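Local atomic coordinates of fibronectin type III domain-containing protein (Simiduia agarivorans, PDB entry 6P2K), a protein that probably hydrolyses the beta-glucan backbone of xyloglucan-like polysaccharides through its glycoside hydrolase family 74 catalytic part, built from seven-bladed beta-propellers. Residues M705-H710 and G717-T722; M632-G637 and W648-S653. All coordinates share one frame; numbering follows the deposited sequence.

How the contacts relate
Contact 2 precedes contact 1 along the chain, and each joins the two middle strands of its own four-stranded antiparallel sheet. Contact 1 is wholly buried; contact 2 is mostly so, but Lys636 and Gly637 at its corner are partly exposed. Their centres lie about 12 Å apart. Contact 1 joins the strands of a tight hairpin through three backbone bonds, a modest methionine and aromatic cluster and one water; contact 2 buries more than twice the surface, with a tryptophan edge on a phenylalanine face and two waters. They meet where Met705 CE lies 3.5 Å from Phe634 CE1 and Met705 CB touches Ile650. Tyr707 OH, 2.6 Å from Trp648 O, makes a probable hydrogen bond between the sheets.

Contact 1: residues M705-H710 and G717-T722; sequences MSYYDH and GVFLGT
Met705 lies beside Phe719 and points the same way, its SD 3.8 Å from Phe719 CD1 in a Met-aromatic contact. The sulfur approaches the phenyl ring obliquely. Met705 CG stands between its own backbone N and carbonyl carbon (chi1 63°), and further bends at chi2 and chi3 fold the chain back until CE sits over the centre of the Tyr707 ring, 3.4 Å above its plane. Tyr707 crosses Phe719 at about a right angle and takes Phe719 CE1 at its ring edge. Between the antiparallel backbones, Phe719 N gives Met705 O a nearly straight 2.9 Å bond, Met705 N returns one to Phe719 O, and Tyr707 N reaches Gly717 O at 3.2 Å. Gly717 has no side chain, and a CB here would press on Phe719 CZ. On the other face, with Ser706 and Val718, water 1 donates to Ser706 OG (2.9 Å) and to Tyr707 O (2.8 Å); Ser706 OG is also bonded to Ser741 O. The hairpin of strands 702-709 and 714-723 lies with its Met705, Tyr707 and Phe719 face toward Phe664 of strand 661-664, while helix 666-672 packs on both aromatic rings and Trp731 of strand 729-733 on Met705 and Phe719.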
loop_
_atom_site.group_PDB
_atom_site.type_symbol
_atom_site.label_atom_id
_atom_site.label_comp_id
_atom_site.label_asym_id
_atom_site.label_seq_id
_atom_site.Cartn_x
_atom_site.Cartn_y
_atom_site.Cartn_z
ATOM N N MET B 705 -8.351 -47.739 -11.982
ATOM C CA MET B 705 -7.926 -47.691 -13.375
ATOM C C MET B 705 -9.169 -47.685 -14.254
ATOM O O MET B 705 -10.276 -47.984 -13.797
ATOM C CB MET B 705 -7.003 -48.865 -13.726
ATOM C CG MET B 705 -7.651 -50.239 -13.608
ATOM S SD MET B 705 -8.500 -50.759 -15.116
ATOM C CE MET B 705 -7.145 -50.765 -16.286
ATOM N N SER B 706 -8.972 -47.357 -15.531
ATOM C CA SER B 706 -10.079 -47.275 -16.477
ATOM C C SER B 706 -9.627 -47.766 -17.843
ATOM O O SER B 706 -8.642 -47.260 -18.391
ATOM C CB SER B 706 -10.610 -45.840 -16.573
ATOM O OG SER B 706 -11.378 -45.652 -17.748
ATOM N N TYR B 707 -10.353 -48.741 -18.392
ATOM C CA TYR B 707 -10.061 -49.289 -19.714
ATOM C C TYR B 707 -10.817 -48.493 -20.771
ATOM O O TYR B 707 -12.045 -48.365 -20.700
ATOM C CB TYR B 707 -10.444 -50.766 -19.784
ATOM C CG TYR B 707 -9.334 -51.712 -19.385
ATOM C CD1 TYR B 707 -8.109 -51.689 -20.037
ATOM C CD2 TYR B 707 -9.516 -52.634 -18.360
ATOM C CE1 TYR B 707 -7.092 -52.554 -19.681
ATOM C CE2 TYR B 707 -8.505 -53.505 -17.995
ATOM C CZ TYR B 707 -7.294 -53.458 -18.658
ATOM O OH TYR B 707 -6.284 -54.321 -18.298
ATOM N N TYR B 708 -10.089 -47.977 -21.760
ATOM C CA TYR B 708 -10.662 -47.036 -22.715
ATOM C C TYR B 708 -9.838 -47.056 -23.994
ATOM O O TYR B 708 -8.607 -46.974 -23.940
ATOM C CB TYR B 708 -10.698 -45.630 -22.106
ATOM C CG TYR B 708 -11.085 -44.527 -23.057
ATOM C CD1 TYR B 708 -12.414 -44.320 -23.408
ATOM C CD2 TYR B 708 -10.126 -43.677 -23.589
ATOM C CE1 TYR B 708 -12.772 -43.301 -24.272
ATOM C CE2 TYR B 708 -10.476 -42.655 -24.450
ATOM C CZ TYR B 708 -11.796 -42.473 -24.790
ATOM O OH TYR B 708 -12.143 -41.458 -25.654
ATOM N N ASP B 709 -10.514 -47.162 -25.139
ATOM C CA ASP B 709 -9.864 -47.185 -26.450
ATOM C C ASP B 709 -10.161 -45.859 -27.145
ATOM O O ASP B 709 -11.254 -45.659 -27.686
ATOM C CB ASP B 709 -10.339 -48.373 -27.282
ATOM C CG ASP B 709 -9.486 -48.606 -28.523
ATOM O OD1 ASP B 709 -8.800 -47.663 -28.975
ATOM O OD2 ASP B 709 -9.505 -49.738 -29.054
ATOM N N HIS B 710 -9.174 -44.959 -27.139
ATOM C CA HIS B 710 -9.353 -43.634 -27.715
ATOM C C HIS B 710 -9.571 -43.672 -29.223
ATOM O O HIS B 710 -10.061 -42.689 -29.789
ATOM C CB HIS B 710 -8.139 -42.761 -27.394
ATOM C CG HIS B 710 -6.952 -43.033 -28.267
ATOM N ND1 HIS B 710 -6.038 -44.029 -27.992
ATOM C CD2 HIS B 710 -6.530 -42.441 -29.410
ATOM C CE1 HIS B 710 -5.105 -44.038 -28.928
ATOM N NE2 HIS B 710 -5.381 -43.084 -29.800
ATOM N N GLY B 717 -14.912 -49.646 -18.726
ATOM C CA GLY B 717 -15.357 -49.484 -17.358
ATOM C C GLY B 717 -14.286 -48.964 -16.424
ATOM O O GLY B 717 -13.096 -48.971 -16.756
ATOM N N VAL B 718 -14.709 -48.500 -15.251
ATOM C CA VAL B 718 -13.816 -48.009 -14.208
ATOM C C VAL B 718 -13.775 -49.055 -13.106
ATOM O O VAL B 718 -14.823 -49.552 -12.676
ATOM C CB VAL B 718 -14.283 -46.649 -13.661
ATOM C CG1 VAL B 718 -13.234 -46.060 -12.720
ATOM C CG2 VAL B 718 -14.586 -45.700 -14.811
ATOM N N PHE B 719 -12.572 -49.394 -12.653
ATOM C CA PHE B 719 -12.387 -50.479 -11.699
ATOM C C PHE B 719 -11.602 -49.998 -10.489
ATOM O O PHE B 719 -10.593 -49.301 -10.624
ATOM C CB PHE B 719 -11.682 -51.670 -12.354
ATOM C CG PHE B 719 -12.417 -52.214 -13.544
ATOM C CD1 PHE B 719 -12.186 -51.701 -14.815
ATOM C CD2 PHE B 719 -13.362 -53.220 -13.390
ATOM C CE1 PHE B 719 -12.872 -52.193 -15.910
ATOM C CE2 PHE B 719 -14.049 -53.719 -14.480
ATOM C CZ PHE B 719 -13.804 -53.206 -15.743
ATOM N N LEU B 720 -12.075 -50.387 -9.309
ATOM C CA LEU B 720 -11.489 -49.988 -8.037
ATOM C C LEU B 720 -11.049 -51.239 -7.291
ATOM O O LEU B 720 -11.860 -52.136 -7.039
ATOM C CB LEU B 720 -12.494 -49.189 -7.203
ATOM C CG LEU B 720 -12.010 -48.678 -5.843
ATOM C CD1 LEU B 720 -11.170 -47.418 -6.010
ATOM C CD2 LEU B 720 -13.182 -48.433 -4.907
ATOM N N GLY B 721 -9.770 -51.296 -6.939
ATOM C CA GLY B 721 -9.212 -52.413 -6.193
ATOM C C GLY B 721 -8.920 -52.004 -4.761
ATOM O O GLY B 721 -8.506 -50.869 -4.502
ATOM N N THR B 722 -9.138 -52.934 -3.835
ATOM C CA THR B 722 -8.865 -52.721 -2.421
ATOM C C THR B 722 -7.774 -53.682 -1.977
ATOM O O THR B 722 -7.869 -54.891 -2.216
ATOM C CB THR B 722 -10.124 -52.916 -1.570
ATOM O OG1 THR B 722 -11.148 -52.016 -2.016
ATOM C CG2 THR B 722 -9.821 -52.641 -0.103
HETATM O O HOH W 1 -13.667 -46.700 -19.127
#

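Contact 2: residues M632-G637 and W648-S653; sequences MSFAKG and WQILLS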
loop_
_atom_site.group_PDB
_atom_site.type_symbol
_atom_site.label_atom_id
_atom_site.label_comp_id
_atom_site.label_asym_id
_atom_site.label_seq_id
_atom_site.Cartn_x
_atom_site.Cartn_y
_atom_site.Cartn_z
ATOM N N MET B 632 2.980 -48.716 -8.713
ATOM C CA MET B 632 1.937 -49.267 -9.568
ATOM C C MET B 632 2.058 -48.689 -10.969
ATOM O O MET B 632 2.150 -47.467 -11.142
ATOM C CB MET B 632 0.556 -48.973 -8.979
ATOM C CG MET B 632 -0.603 -49.605 -9.723
ATOM S SD MET B 632 -1.332 -48.509 -10.963
ATOM C CE MET B 632 -2.125 -47.295 -9.910
ATOM N N SER B 633 2.047 -49.569 -11.967
ATOM C CA SER B 633 2.177 -49.187 -13.365
ATOM C C SER B 633 0.929 -49.575 -14.140
ATOM O O SER B 633 0.415 -50.690 -13.993
ATOM C CB SER B 633 3.405 -49.859 -13.995
ATOM O OG SER B 633 3.338 -49.851 -15.415
ATOM N N PHE B 634 0.455 -48.656 -14.975
ATOM C CA PHE B 634 -0.622 -48.914 -15.926
ATOM C C PHE B 634 -0.031 -48.728 -17.315
ATOM O O PHE B 634 0.250 -47.598 -17.726
ATOM C CB PHE B 634 -1.811 -47.984 -15.693
ATOM C CG PHE B 634 -2.900 -48.112 -16.727
ATOM C CD1 PHE B 634 -3.402 -49.354 -17.081
ATOM C CD2 PHE B 634 -3.426 -46.981 -17.337
ATOM C CE1 PHE B 634 -4.406 -49.468 -18.028
ATOM C CE2 PHE B 634 -4.431 -47.086 -18.282
ATOM C CZ PHE B 634 -4.923 -48.331 -18.629
ATOM N N ALA B 635 0.171 -49.833 -18.022
ATOM C CA ALA B 635 0.914 -49.824 -19.273
ATOM C C ALA B 635 0.745 -51.187 -19.927
ATOM O O ALA B 635 0.154 -52.103 -19.352
ATOM C CB ALA B 635 2.398 -49.516 -19.040
ATOM N N LYS B 636 1.271 -51.310 -21.139
ATOM C CA LYS B 636 1.411 -52.604 -21.785
ATOM C C LYS B 636 2.846 -53.097 -21.634
ATOM O O LYS B 636 3.759 -52.334 -21.314
ATOM C CB LYS B 636 1.017 -52.531 -23.267
ATOM C CG LYS B 636 2.090 -52.000 -24.203
ATOM C CD LYS B 636 1.580 -51.951 -25.639
ATOM C CE LYS B 636 2.718 -51.936 -26.651
ATOM N NZ LYS B 636 2.614 -53.082 -27.608
ATOM N N GLY B 637 3.029 -54.396 -21.850
ATOM C CA GLY B 637 4.354 -54.981 -21.766
ATOM C C GLY B 637 4.793 -55.243 -20.334
ATOM O O GLY B 637 3.984 -55.486 -19.435
ATOM N N TRP B 648 -3.040 -53.595 -22.098
ATOM C CA TRP B 648 -2.582 -52.849 -20.936
ATOM C C TRP B 648 -3.008 -53.571 -19.666
ATOM O O TRP B 648 -4.091 -54.159 -19.603
ATOM C CB TRP B 648 -3.141 -51.427 -20.947
ATOM C CG TRP B 648 -2.514 -50.549 -21.983
ATOM C CD1 TRP B 648 -2.198 -50.889 -23.267
ATOM C CD2 TRP B 648 -2.125 -49.183 -21.823
ATOM N NE1 TRP B 648 -1.639 -49.817 -23.918
ATOM C CE2 TRP B 648 -1.584 -48.756 -23.054
ATOM C CE3 TRP B 648 -2.183 -48.276 -20.760
ATOM C CZ2 TRP B 648 -1.096 -47.463 -23.247
ATOM C CZ3 TRP B 648 -1.704 -46.995 -20.954
ATOM C CH2 TRP B 648 -1.166 -46.600 -22.189
ATOM N N GLN B 649 -2.142 -53.534 -18.656
ATOM C CA GLN B 649 -2.367 -54.249 -17.409
ATOM C C GLN B 649 -1.940 -53.367 -16.245
ATOM O O GLN B 649 -1.238 -52.368 -16.423
ATOM C CB GLN B 649 -1.591 -55.576 -17.371
ATOM C CG GLN B 649 -1.746 -56.438 -18.618
ATOM C CD GLN B 649 -0.738 -57.577 -18.678
ATOM O OE1 GLN B 649 -1.100 -58.727 -18.925
ATOM N NE2 GLN B 649 0.532 -57.256 -18.458
ATOM N N ILE B 650 -2.373 -53.747 -15.045
ATOM C CA ILE B 650 -1.916 -53.117 -13.811
ATOM C C ILE B 650 -0.877 -54.031 -13.179
ATOM O O ILE B 650 -1.176 -55.182 -12.836
ATOM C CB ILE B 650 -3.075 -52.846 -12.838
ATOM C CG1 ILE B 650 -4.130 -51.939 -13.478
ATOM C CG2 ILE B 650 -2.543 -52.196 -11.569
ATOM C CD1 ILE B 650 -3.672 -50.514 -13.671
ATOM N N LEU B 651 0.345 -53.528 -13.040
ATOM C CA LEU B 651 1.428 -54.253 -12.391
ATOM C C LEU B 651 1.776 -53.558 -11.085
ATOM O O LEU B 651 1.756 -52.325 -11.003
ATOM C CB LEU B 651 2.667 -54.338 -13.289
ATOM C CG LEU B 651 2.482 -54.912 -14.697
ATOM C CD1 LEU B 651 3.822 -55.256 -15.323
ATOM C CD2 LEU B 651 1.590 -56.134 -14.665
ATOM N N LEU B 652 2.094 -54.350 -10.067
ATOM C CA LEU B 652 2.368 -53.833 -8.735
ATOM C C LEU B 652 3.732 -54.312 -8.264
ATOM O O LEU B 652 4.132 -55.450 -8.536
ATOM C CB LEU B 652 1.290 -54.265 -7.735
ATOM C CG LEU B 652 1.179 -53.435 -6.454
ATOM C CD1 LEU B 652 0.784 -52.004 -6.776
ATOM C CD2 LEU B 652 0.183 -54.066 -5.490
ATOM N N SER B 653 4.440 -53.435 -7.554
ATOM C CA SER B 653 5.712 -53.770 -6.936
ATOM C C SER B 653 5.760 -53.148 -5.550
ATOM O O SER B 653 5.333 -52.003 -5.363
ATOM C CB SER B 653 6.902 -53.265 -7.768
ATOM O OG SER B 653 8.076 -53.190 -6.970
HETATM O O HOH W 2 1.802 -52.087 -16.303
HETATM O O HOH W 3 1.519 -54.221 -18.468
#
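Ala635 O accepts from Gln649 N at 2.8 Å, the donor tilted 27° from the carbonyl plane. Water 3 lies 2.7 Å from Ala635 O and can donate to it or to Gly637 O, with more acceptors in reach than it has protons. It accepts from Gln649 NE2, which also bonds Leu642 O. Water 2 lies between Ser633 OG and Gln649 O. Farther along, Ser633 and Leu651 exchange two backbone bonds, the one from Ser633 N to Leu651 O measuring 2.9 Å. On the face carrying Met632, Phe634 and Ile650, the Phe634 ring receives the edge of Trp648, planes at 65°, with Trp648 CE3 3.4 Å above the phenyl plane and over its centre. Ala635 CA lies off-centre over the six-membered ring of Trp648 in a CH-pi contact, and Lys636 CB touches Trp648 CD1 (3.6 Å). Anti to the backbone N (chi1 174°), Phe634 CG comes within 4.0 Å of Ile650 CD1. An alanine at Phe634 would probably leave the Trp648 edge without its aromatic mate and open a gap beside Ile650. Strands 628-634 and 648-653 are the middle pair of a four-stranded antiparallel sheet, as expected of a blade in this family's seven-bladed propellers.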